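Long-range contacts in haloalkane dehalogenase (Mycobacterium rhodesiae, PDB 4MJ3), which hydrolyses the carbon-halogen bond of haloalkanes, giving the corresponding alcohol and a halide ion: residues V49-G54 against T118-D123; L150-H155 against K230-L235. All coordinates share one frame; numbering follows the deposited sequence.

Contact 1: residues V49-G54 against T118-D123; sequences VLLLHG and TLVCQD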
loop_
_atom_site.group_PDB
_atom_site.type_symbol
_atom_site.label_atom_id
_atom_site.label_comp_id
_atom_site.label_asym_id
_atom_site.label_seq_id
_atom_site.Cartn_x
_atom_site.Cartn_y
_atom_site.Cartn_z
ATOM N N VAL A 49 -7.797 4.216 -10.856
ATOM C CA VAL A 49 -6.477 4.273 -10.240
ATOM C C VAL A 49 -6.635 3.685 -8.843
ATOM O O VAL A 49 -7.366 4.237 -8.017
ATOM C CB VAL A 49 -5.970 5.708 -10.154
ATOM C CG1 VAL A 49 -4.587 5.754 -9.513
ATOM C CG2 VAL A 49 -5.975 6.343 -11.545
ATOM N N LEU A 50 -5.981 2.563 -8.604
ATOM C CA LEU A 50 -6.084 1.863 -7.320
ATOM C C LEU A 50 -4.904 2.223 -6.459
ATOM O O LEU A 50 -3.753 1.958 -6.825
ATOM C CB LEU A 50 -6.143 0.351 -7.544
ATOM C CG LEU A 50 -6.208 -0.497 -6.281
ATOM C CD1 LEU A 50 -7.460 -0.213 -5.471
ATOM C CD2 LEU A 50 -6.159 -1.952 -6.701
ATOM N N LEU A 51 -5.190 2.807 -5.293
ATOM C CA LEU A 51 -4.182 3.357 -4.406
ATOM C C LEU A 51 -4.025 2.471 -3.184
ATOM O O LEU A 51 -4.934 2.383 -2.364
ATOM C CB LEU A 51 -4.603 4.759 -3.951
ATOM C CG LEU A 51 -4.933 5.757 -5.067
ATOM C CD1 LEU A 51 -5.665 6.970 -4.517
ATOM C CD2 LEU A 51 -3.679 6.176 -5.802
ATOM N N LEU A 52 -2.885 1.796 -3.079
ATOM C CA LEU A 52 -2.660 0.866 -1.979
ATOM C C LEU A 52 -1.599 1.367 -1.017
ATOM O O LEU A 52 -0.492 1.735 -1.426
ATOM C CB LEU A 52 -2.284 -0.526 -2.507
ATOM C CG LEU A 52 -3.318 -1.206 -3.417
ATOM C CD1 LEU A 52 -2.891 -2.650 -3.703
ATOM C CD2 LEU A 52 -4.724 -1.168 -2.836
ATOM N N HIS A 53 -1.973 1.407 0.255
ATOM C CA HIS A 53 -1.109 1.838 1.335
ATOM C C HIS A 53 -0.462 0.617 1.955
ATOM O O HIS A 53 -0.853 -0.525 1.695
ATOM C CB HIS A 53 -1.938 2.548 2.395
ATOM C CG HIS A 53 -2.709 1.608 3.264
ATOM N ND1 HIS A 53 -2.165 1.020 4.378
ATOM C CD2 HIS A 53 -3.943 1.072 3.124
ATOM C CE1 HIS A 53 -3.044 0.199 4.916
ATOM N NE2 HIS A 53 -4.131 0.216 4.180
ATOM N N GLY A 54 0.539 0.868 2.793
ATOM C CA GLY A 54 1.207 -0.188 3.517
ATOM C C GLY A 54 1.235 0.034 5.014
ATOM O O GLY A 54 0.297 0.547 5.617
ATOM N N THR A 118 -5.112 0.927 -12.969
ATOM C CA THR A 118 -3.793 1.545 -12.812
ATOM C C THR A 118 -3.427 1.490 -11.326
ATOM O O THR A 118 -3.975 2.222 -10.503
ATOM C CB THR A 118 -3.758 2.975 -13.365
ATOM O OG1 THR A 118 -3.973 2.927 -14.782
ATOM C CG2 THR A 118 -2.411 3.652 -13.097
ATOM N N LEU A 119 -2.523 0.571 -10.995
ATOM C CA LEU A 119 -2.093 0.404 -9.616
ATOM C C LEU A 119 -1.079 1.470 -9.250
ATOM O O LEU A 119 -0.094 1.682 -9.966
ATOM C CB LEU A 119 -1.475 -0.974 -9.428
ATOM C CG LEU A 119 -0.888 -1.285 -8.053
ATOM C CD1 LEU A 119 -1.967 -1.278 -6.982
ATOM C CD2 LEU A 119 -0.195 -2.646 -8.092
ATOM N N VAL A 120 -1.295 2.110 -8.106
ATOM C CA VAL A 120 -0.281 2.967 -7.501
ATOM C C VAL A 120 -0.002 2.376 -6.119
ATOM O O VAL A 120 -0.910 2.233 -5.296
ATOM C CB VAL A 120 -0.760 4.397 -7.353
ATOM C CG1 VAL A 120 0.293 5.240 -6.640
ATOM C CG2 VAL A 120 -1.127 4.973 -8.722
ATOM N N CYS A 121 1.253 2.030 -5.864
ATOM C CA CYS A 121 1.555 1.269 -4.658
ATOM C C CYS A 121 2.847 1.726 -3.991
ATOM O O CYS A 121 3.769 2.156 -4.659
ATOM C CB CYS A 121 1.588 -0.219 -4.979
ATOM S SG CYS A 121 2.834 -0.747 -6.200
ATOM N N GLN A 122 2.868 1.595 -2.665
ATOM C CA GLN A 122 3.972 2.044 -1.820
ATOM C C GLN A 122 4.065 1.100 -0.623
ATOM O O GLN A 122 3.031 0.600 -0.151
ATOM C CB GLN A 122 3.668 3.476 -1.362
ATOM C CG GLN A 122 4.707 4.138 -0.476
ATOM C CD GLN A 122 4.383 4.086 1.023
ATOM O OE1 GLN A 122 3.270 3.777 1.425
ATOM N NE2 GLN A 122 5.370 4.419 1.844
ATOM N N ASP A 123 5.291 0.842 -0.138
ATOM C CA ASP A 123 5.502 0.008 1.061
ATOM C C ASP A 123 4.770 -1.340 0.819
ATOM O O ASP A 123 4.815 -1.891 -0.302
ATOM C CB ASP A 123 4.985 0.806 2.296
ATOM C CG ASP A 123 5.386 0.214 3.649
ATOM O OD1 ASP A 123 4.752 -0.759 4.128
ATOM O OD2 ASP A 123 6.315 0.773 4.285
HETATM O O HOH W 1 2.308 2.861 3.806
#
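V49-L52 pairs in parallel register with T118-C121, the strand axes 4.6 Å apart and 21° from parallel, and three backbone hydrogen bonds join them: L50 N to T118 O, V120 N to L50 O and L52 N to V120 O. On one face, V120 CG2, anti to the carbonyl carbon with CG1 anti to the backbone N (chi1 177°), meets V49 CG1 at 3.6 Å. L51 lies alongside V120 and points the same way, resting CD2 against V120 CB at 3.8 Å. On the opposite face L52 and L119 cross at about a right angle and touch methyl to methyl, CD1 to CD1, at 3.7 Å. Beyond the strands, one water bridges the two segments, accepting from G54 N (2.9 Å) and donating to Q122 OE1 (2.7 Å). D123 OD1 comes to 3.6 Å from G54 CA and accepts from E55 N, while OD2 is hydrogen-bonded to H280 NE2. A positive phi (54°) at D123, between strand and helix 124-135, fits the nucleophile elbow of α/β hydrolases, where D123 and H280 are probably catalytic. The pair is central in the sheet, flanked by strands 75-79 and 140-145; helices 66-71 and 282-300 cover the face of V49, L51 and V120.

Contact 2: residues L150-H155 against K230-L235; sequences LPTGDH and KAWAAL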
loop_
_atom_site.group_PDB
_atom_site.type_symbol
_atom_site.label_atom_id
_atom_site.label_comp_id
_atom_site.label_asym_id
_atom_site.label_seq_id
_atom_site.Cartn_x
_atom_site.Cartn_y
_atom_site.Cartn_z
ATOM N N LEU A 150 9.231 -6.063 -4.439
ATOM C CA LEU A 150 8.651 -7.405 -4.365
ATOM C C LEU A 150 9.761 -8.369 -3.977
ATOM O O LEU A 150 10.382 -8.982 -4.844
ATOM C CB LEU A 150 7.984 -7.823 -5.666
ATOM C CG LEU A 150 7.324 -9.215 -5.698
ATOM C CD1 LEU A 150 6.407 -9.453 -4.508
ATOM C CD2 LEU A 150 6.550 -9.445 -6.978
ATOM N N PRO A 151 10.058 -8.474 -2.683
ATOM C CA PRO A 151 11.171 -9.340 -2.286
ATOM C C PRO A 151 10.787 -10.806 -2.286
ATOM O O PRO A 151 9.699 -11.174 -1.863
ATOM C CB PRO A 151 11.496 -8.881 -0.858
ATOM C CG PRO A 151 10.313 -8.103 -0.402
ATOM C CD PRO A 151 9.334 -7.950 -1.514
ATOM N N THR A 152 11.719 -11.649 -2.688
ATOM C CA THR A 152 11.499 -13.091 -2.674
ATOM C C THR A 152 12.100 -13.759 -1.443
ATOM O O THR A 152 11.813 -14.917 -1.181
ATOM C CB THR A 152 12.147 -13.706 -3.915
ATOM O OG1 THR A 152 13.530 -13.349 -3.939
ATOM C CG2 THR A 152 11.467 -13.200 -5.199
ATOM N N GLY A 153 12.968 -13.031 -0.737
ATOM C CA GLY A 153 13.771 -13.581 0.339
ATOM C C GLY A 153 15.179 -13.948 -0.105
ATOM O O GLY A 153 16.009 -14.379 0.693
ATOM N N ASP A 154 15.466 -13.781 -1.386
ATOM C CA ASP A 154 16.765 -14.159 -1.916
ATOM C C ASP A 154 17.856 -13.111 -1.749
ATOM O O ASP A 154 19.024 -13.447 -1.875
ATOM C CB ASP A 154 16.621 -14.562 -3.379
ATOM C CG ASP A 154 15.830 -15.846 -3.525
ATOM O OD1 ASP A 154 16.226 -16.859 -2.900
ATOM O OD2 ASP A 154 14.826 -15.876 -4.268
ATOM N N HIS A 155 17.478 -11.863 -1.443
ATOM C CA HIS A 155 18.435 -10.767 -1.310
ATOM C C HIS A 155 18.312 -10.079 0.054
ATOM O O HIS A 155 17.238 -9.999 0.595
ATOM C CB HIS A 155 18.217 -9.767 -2.457
ATOM C CG HIS A 155 18.388 -10.392 -3.802
ATOM N ND1 HIS A 155 19.625 -10.703 -4.323
ATOM C CD2 HIS A 155 17.479 -10.849 -4.694
ATOM C CE1 HIS A 155 19.472 -11.313 -5.483
ATOM N NE2 HIS A 155 18.178 -11.412 -5.734
ATOM N N LYS A 230 7.442 -16.887 -8.069
ATOM C CA LYS A 230 6.564 -17.063 -9.215
ATOM C C LYS A 230 5.989 -15.737 -9.684
ATOM O O LYS A 230 5.964 -15.442 -10.902
ATOM C CB LYS A 230 5.429 -18.038 -8.904
ATOM C CG LYS A 230 5.917 -19.475 -8.799
ATOM N N ALA A 231 5.535 -14.925 -8.741
ATOM C CA ALA A 231 5.045 -13.568 -9.080
ATOM C C ALA A 231 6.122 -12.672 -9.697
ATOM O O ALA A 231 5.853 -11.894 -10.619
ATOM C CB ALA A 231 4.437 -12.892 -7.868
ATOM N N TRP A 232 7.350 -12.783 -9.194
ATOM C CA TRP A 232 8.465 -12.011 -9.721
ATOM C C TRP A 232 8.736 -12.415 -11.169
ATOM O O TRP A 232 8.963 -11.562 -12.041
ATOM C CB TRP A 232 9.702 -12.241 -8.842
ATOM C CG TRP A 232 10.939 -11.507 -9.250
ATOM C CD1 TRP A 232 12.086 -12.044 -9.787
ATOM C CD2 TRP A 232 11.162 -10.096 -9.158
ATOM N NE1 TRP A 232 13.008 -11.047 -10.000
ATOM C CE2 TRP A 232 12.461 -9.842 -9.644
ATOM C CE3 TRP A 232 10.380 -9.017 -8.719
ATOM C CZ2 TRP A 232 13.004 -8.541 -9.676
ATOM C CZ3 TRP A 232 10.918 -7.725 -8.765
ATOM C CH2 TRP A 232 12.205 -7.504 -9.239
ATOM N N ALA A 233 8.737 -13.718 -11.422
ATOM C CA ALA A 233 8.926 -14.220 -12.785
ATOM C C ALA A 233 7.832 -13.661 -13.701
ATOM O O ALA A 233 8.114 -13.209 -14.818
ATOM C CB ALA A 233 8.920 -15.744 -12.812
ATOM N N ALA A 234 6.589 -13.661 -13.223
ATOM C CA ALA A 234 5.482 -13.094 -14.005
ATOM C C ALA A 234 5.625 -11.591 -14.241
ATOM O O ALA A 234 5.348 -11.100 -15.345
ATOM C CB ALA A 234 4.141 -13.409 -13.356
ATOM N N LEU A 235 6.077 -10.847 -13.234
ATOM C CA LEU A 235 6.369 -9.422 -13.422
ATOM C C LEU A 235 7.441 -9.175 -14.462
ATOM O O LEU A 235 7.421 -8.151 -15.153
ATOM C CB LEU A 235 6.837 -8.772 -12.115
ATOM C CG LEU A 235 5.835 -8.139 -11.183
ATOM C CD1 LEU A 235 6.630 -7.429 -10.087
ATOM C CD2 LEU A 235 4.949 -7.147 -11.914
#
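L150 reaches toward W232 and its neighbours on helix 225-235, and it makes the largest share of the contact. CG anti to the backbone N (chi1 -179°) and a chi2 of 49° bring CD2 to the helix, where it meets L235 CD1 at 3.7 Å and A231 CB at 4.1 Å; the L150 and L235 side chains meet at a slant. These partners are one helical turn apart, and CD2 touches both. Nearer the backbone, L150 CB lies 4.1 Å from W232 CE3, and L150 O approaches the same carbon obliquely at 3.9 Å. T152 comes in at about a right angle to W232, its CG2 4.2 Å from W232 CB. Its hydroxyl is engaged elsewhere: OG1 donates to D154 OD2 from above the carboxylate plane (2.9 Å) and accepts from D154 N (3.2 Å), an ST turn. D154 OD1 in turn forms a salt bridge with R229. The indole is also stacked on H263, and W232 touches V259 and L260 of helix 256-263. Joining the segment that leads into a run of helices to the helix that follows them is consistent with the base of the helical cap inserted in the α/β hydrolase fold of haloalkane dehalogenases.

From the N terminus, contact 1 closes first: the 63 residues between its segments include helices 66-71 and 98-112 and strand 75-79, and the chain returns to lay strand 117-121 beside 48-52. After D123 it runs through helix 124-135 and strand 140-145 to L150, where contact 2 opens. The 74 residues that contact 2 encloses contain helices but no strand, as expected of a cap. The two loops therefore follow in series, neither nested nor crossed. Their centres lie 18 Å apart and they do not touch, yet helix 124-135 links them: it begins just after D123 and packs against P151, A231 and L235, joining the sheet centre to what is probably the base of the cap.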